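Local coordinates for protein N-Acetyltransferase, PseH (Campylobacter jejuni subsp. jejuni PT14, PDB 4XPL) that acetylates the 4-amino group of a UDP-linked amino sugar, using acetyl coenzyme A, in the biosynthesis of pseudaminic acid for flagellin modification, at residues Glu20-Leu23 with Ile24-Arg28; Asn79-Thr82 with Lys83-Glu86. The protein carries 8 engineered substitutions. All coordinates share one frame; numbering follows the deposited sequence.

Contact 1: residues Glu20-Leu23 with Ile24-Arg28; sequences EIEL and IFKWR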
loop_
_atom_site.group_PDB
_atom_site.type_symbol
_atom_site.label_atom_id
_atom_site.label_comp_id
_atom_site.label_asym_id
_atom_site.label_seq_id
_atom_site.Cartn_x
_atom_site.Cartn_y
_atom_site.Cartn_z
ATOM N N GLU A 20 -4.635 -16.656 -1.811
ATOM C CA GLU A 20 -4.019 -15.343 -1.834
ATOM C C GLU A 20 -3.527 -14.969 -0.446
ATOM O O GLU A 20 -2.432 -14.431 -0.310
ATOM C CB GLU A 20 -4.983 -14.291 -2.373
ATOM C CG GLU A 20 -5.266 -14.407 -3.858
ATOM C CD GLU A 20 -6.571 -13.731 -4.257
ATOM O OE1 GLU A 20 -7.394 -13.435 -3.363
ATOM O OE2 GLU A 20 -6.787 -13.520 -5.460
ATOM N N ILE A 21 -4.329 -15.267 0.576
ATOM C CA ILE A 21 -3.960 -14.954 1.963
ATOM C C ILE A 21 -2.674 -15.727 2.292
ATOM O O ILE A 21 -1.686 -15.153 2.753
ATOM C CB ILE A 21 -5.099 -15.320 2.962
ATOM C CG1 ILE A 21 -6.308 -14.393 2.764
ATOM C CG2 ILE A 21 -4.598 -15.256 4.405
ATOM C CD1 ILE A 21 -7.659 -15.011 3.131
ATOM N N GLU A 22 -2.701 -17.021 2.020
ATOM C CA GLU A 22 -1.527 -17.889 2.189
ATOM C C GLU A 22 -0.289 -17.253 1.531
ATOM O O GLU A 22 0.732 -17.029 2.191
ATOM C CB GLU A 22 -1.832 -19.252 1.551
ATOM C CG GLU A 22 -0.708 -20.268 1.557
ATOM C CD GLU A 22 -0.506 -20.943 2.910
ATOM O OE1 GLU A 22 0.360 -21.838 2.960
ATOM O OE2 GLU A 22 -1.199 -20.609 3.909
ATOM N N LEU A 23 -0.413 -16.957 0.235
ATOM C CA LEU A 23 0.680 -16.407 -0.572
ATOM C C LEU A 23 1.268 -15.111 -0.017
ATOM O O LEU A 23 2.466 -15.036 0.246
ATOM C CB LEU A 23 0.197 -16.167 -2.012
ATOM C CG LEU A 23 1.186 -15.687 -3.074
ATOM C CD1 LEU A 23 2.072 -16.830 -3.568
ATOM C CD2 LEU A 23 0.447 -15.058 -4.259
ATOM N N ILE A 24 0.439 -14.086 0.148
ATOM C CA ILE A 24 0.978 -12.746 0.357
ATOM C C ILE A 24 1.561 -12.529 1.743
ATOM O O ILE A 24 2.516 -11.771 1.881
ATOM C CB ILE A 24 -0.009 -11.605 -0.033
ATOM C CG1 ILE A 24 -1.167 -11.488 0.933
ATOM C CG2 ILE A 24 -0.520 -11.799 -1.481
ATOM C CD1 ILE A 24 -2.210 -10.493 0.431
ATOM N N PHE A 25 1.031 -13.209 2.757
ATOM C CA PHE A 25 1.533 -12.988 4.123
ATOM C C PHE A 25 2.892 -13.659 4.343
ATOM O O PHE A 25 3.595 -13.337 5.295
ATOM C CB PHE A 25 0.489 -13.383 5.174
ATOM C CG PHE A 25 -0.645 -12.383 5.300
ATOM C CD1 PHE A 25 -0.542 -11.302 6.163
ATOM C CD2 PHE A 25 -1.803 -12.525 4.543
ATOM C CE1 PHE A 25 -1.574 -10.377 6.279
ATOM C CE2 PHE A 25 -2.841 -11.595 4.622
ATOM C CZ PHE A 25 -2.730 -10.523 5.503
ATOM N N LYS A 26 3.267 -14.548 3.423
ATOM C CA LYS A 26 4.605 -15.146 3.376
ATOM C C LYS A 26 5.687 -14.274 2.739
ATOM O O LYS A 26 6.863 -14.605 2.842
ATOM C CB LYS A 26 4.560 -16.453 2.583
ATOM C CG LYS A 26 3.872 -17.594 3.294
ATOM C CD LYS A 26 3.757 -18.792 2.362
ATOM C CE LYS A 26 3.287 -20.034 3.096
ATOM N NZ LYS A 26 2.982 -21.118 2.117
ATOM N N TRP A 27 5.323 -13.193 2.054
ATOM C CA TRP A 27 6.329 -12.359 1.411
ATOM C C TRP A 27 7.335 -11.858 2.437
ATOM O O TRP A 27 6.944 -11.405 3.516
ATOM C CB TRP A 27 5.697 -11.161 0.680
ATOM C CG TRP A 27 4.903 -11.521 -0.547
ATOM C CD1 TRP A 27 4.841 -12.735 -1.169
ATOM C CD2 TRP A 27 4.086 -10.633 -1.324
ATOM N NE1 TRP A 27 4.017 -12.664 -2.266
ATOM C CE2 TRP A 27 3.550 -11.383 -2.391
ATOM C CE3 TRP A 27 3.759 -9.281 -1.220
ATOM C CZ2 TRP A 27 2.685 -10.828 -3.334
ATOM C CZ3 TRP A 27 2.926 -8.727 -2.176
ATOM C CH2 TRP A 27 2.403 -9.502 -3.226
ATOM N N ARG A 28 8.620 -11.975 2.092
ATOM C CA ARG A 28 9.743 -11.518 2.929
ATOM C C ARG A 28 10.908 -11.052 2.068
ATOM O O ARG A 28 10.884 -9.948 1.530
ATOM C CB ARG A 28 10.224 -12.636 3.847
ATOM C CG ARG A 28 9.159 -13.085 4.817
ATOM C CD ARG A 28 9.715 -13.930 5.935
ATOM N NE ARG A 28 8.741 -14.924 6.387
ATOM C CZ ARG A 28 7.577 -14.651 6.978
ATOM N NH1 ARG A 28 7.194 -13.395 7.213
ATOM N NH2 ARG A 28 6.782 -15.650 7.344
#
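F25 lays one edge of its ring along I21, CD2 standing 3.9 Å from I21 CG2, and the two side chains run side by side in the same direction. The same edge faces the backbone: I21 O lies in the ring plane, 3.2 Å from F25 CD2, while accepting a weak bond from F25 N. The preceding link of the helix is shorter, I24 N to E20 O at 2.9 Å and 168°. I24 turns CG1 between its own backbone N and carbonyl carbon (chi1 71°), which brings CG1 to 3.4 Å from E20 O. On another side of the helix, E22 bends at chi2 and the extended K26 chain reaches over to it in a salt bridge, NZ to OE1 at 2.8 Å, the ammonium arriving from above the carboxylate plane. The other carboxylate oxygen, E22 OE2, is hydrogen-bonded to T39 OG1. Past F25 the chain winds on, K26 N making a weak bond to L23 O. Helix 18-25 rests I21 and F25 on L51 and F50 of helix 41-56, with F25 stacked on H47, while E20, bridged to K11, and I24 lie on strand 61-67; L23 and, beyond the helix, W27 lie on strand 70-78.

Contact 2: residues Asn79-Thr82 with Lys83-Glu86; sequences NITT and KSCE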
loop_
_atom_site.group_PDB
_atom_site.type_symbol
_atom_site.label_atom_id
_atom_site.label_comp_id
_atom_site.label_asym_id
_atom_site.label_seq_id
_atom_site.Cartn_x
_atom_site.Cartn_y
_atom_site.Cartn_z
ATOM N N ASN A 79 -5.426 5.664 7.706
ATOM C CA ASN A 79 -5.783 6.967 8.270
ATOM C C ASN A 79 -6.522 7.792 7.229
ATOM O O ASN A 79 -6.266 8.972 7.052
ATOM C CB ASN A 79 -4.548 7.725 8.757
ATOM C CG ASN A 79 -3.812 7.007 9.868
ATOM O OD1 ASN A 79 -4.365 6.727 10.913
ATOM N ND2 ASN A 79 -2.544 6.724 9.638
ATOM N N ILE A 80 -7.430 7.147 6.512
ATOM C CA ILE A 80 -8.170 7.829 5.474
ATOM C C ILE A 80 -9.165 8.794 6.104
ATOM O O ILE A 80 -9.949 8.415 6.980
ATOM C CB ILE A 80 -8.959 6.869 4.568
ATOM C CG1 ILE A 80 -8.026 5.865 3.914
ATOM C CG2 ILE A 80 -9.772 7.679 3.546
ATOM C CD1 ILE A 80 -8.762 4.692 3.232
ATOM N N THR A 81 -9.107 10.042 5.657
ATOM C CA THR A 81 -10.119 11.030 5.949
ATOM C C THR A 81 -10.693 11.572 4.630
ATOM O O THR A 81 -10.302 11.133 3.554
ATOM C CB THR A 81 -9.532 12.198 6.749
ATOM O OG1 THR A 81 -8.819 13.064 5.857
ATOM C CG2 THR A 81 -8.574 11.693 7.857
ATOM N N THR A 82 -11.604 12.561 4.714
ATOM C CA THR A 82 -12.101 13.210 3.486
ATOM C C THR A 82 -11.029 14.058 2.767
ATOM O O THR A 82 -11.147 14.291 1.556
ATOM C CB THR A 82 -13.417 14.019 3.710
ATOM O OG1 THR A 82 -13.225 15.049 4.695
ATOM C CG2 THR A 82 -14.532 13.101 4.168
ATOM N N LYS A 83 -9.957 14.441 3.474
ATOM C CA LYS A 83 -8.928 15.330 2.932
ATOM C C LYS A 83 -7.540 14.707 2.700
ATOM O O LYS A 83 -6.781 15.190 1.865
ATOM C CB LYS A 83 -8.777 16.543 3.869
ATOM C CG LYS A 83 -10.091 17.262 4.173
ATOM C CD LYS A 83 -10.774 17.813 2.926
ATOM C CE LYS A 83 -12.132 18.443 3.318
ATOM N NZ LYS A 83 -12.674 19.392 2.290
ATOM N N SER A 84 -7.207 13.653 3.436
ATOM C CA SER A 84 -5.903 13.016 3.328
ATOM C C SER A 84 -5.918 11.525 3.608
ATOM O O SER A 84 -6.918 10.967 4.096
ATOM C CB SER A 84 -4.935 13.673 4.307
ATOM O OG SER A 84 -5.131 13.171 5.621
ATOM N N CYS A 85 -4.805 10.881 3.262
ATOM C CA CYS A 85 -4.523 9.526 3.703
ATOM C C CYS A 85 -3.025 9.258 3.749
ATOM O O CYS A 85 -2.233 10.028 3.182
ATOM C CB CYS A 85 -5.234 8.503 2.814
ATOM S SG CYS A 85 -4.574 8.338 1.144
ATOM N N GLU A 86 -2.644 8.206 4.459
ATOM C CA GLU A 86 -1.287 7.687 4.427
ATOM C C GLU A 86 -1.338 6.484 3.532
ATOM O O GLU A 86 -2.382 5.889 3.385
ATOM C CB GLU A 86 -0.838 7.229 5.806
ATOM C CG GLU A 86 -0.799 8.317 6.790
ATOM C CD GLU A 86 -0.270 7.853 8.142
ATOM O OE1 GLU A 86 -0.410 6.647 8.484
ATOM O OE2 GLU A 86 0.303 8.690 8.858
HETATM O O HOH W 1 -4.461 10.941 6.901
#
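K83, at the tip of this hairpin connection, crosses T82 at a slant: its chain bends at chi2 (-60°), setting CG 3.6 Å from T82 C and CE 3.8 Å from T82 OG1. Backbone angles at T82 and K83 fit a type I beta turn over T81-S84, which T81 secures with its hydroxyl. T81 OG1 accepts K83 N and S84 N, each at 3.0 Å; the bond from K83 N makes an ST turn, and S84 N is held by this hydroxyl and not by T81 O. Its place between the T81 backbone N and carbonyl carbon (chi1 78°) turns it over the bend. Where the arms leave the turn, T81 N donates to S84 O in a nearly straight bond, 2.8 Å and 175°. Toward the open end, a water donates to N79 O and also hydrogen-bonds S84 OG, a bridge across the hairpin. N79 and E86 meet there with amide and carboxylate planes almost perpendicular, but the 2.4 Å between N79 ND2 and E86 OE1 is so short that the detail of this bond is doubtful. Away from these polar groups, I80 CG1 touches C85 CB at 4.0 Å. The loop joins antiparallel strands 70-78 and 84-91; I80 and C85 pack on L114 of helix 99-114, and the backbone of K83 and C85 pairs with T118 at the start of strand 118-124.

Overall arrangement
Both are local contacts between residues close in sequence within the same acetyltransferase (GNAT) domain, yet they lie on opposite sides of the chain's centre, their centres about 27 Å apart. Contact 1 is partly buried: the end of a short helix and the loop that follows, whose apolar side chains meet helix 41-56 and strands 61-67 and 70-78, with the salt bridge on a more exposed flank. Contact 2 is a surface hairpin, with C85 as its buried residue. Strand 70-78 relates the two, receiving L23 and W27 of contact 1 and running on into the loop of contact 2. Main-chain helix bonds, apolar packing and a salt bridge hold contact 1; hydroxyl, water and backbone bonds mainly hold contact 2.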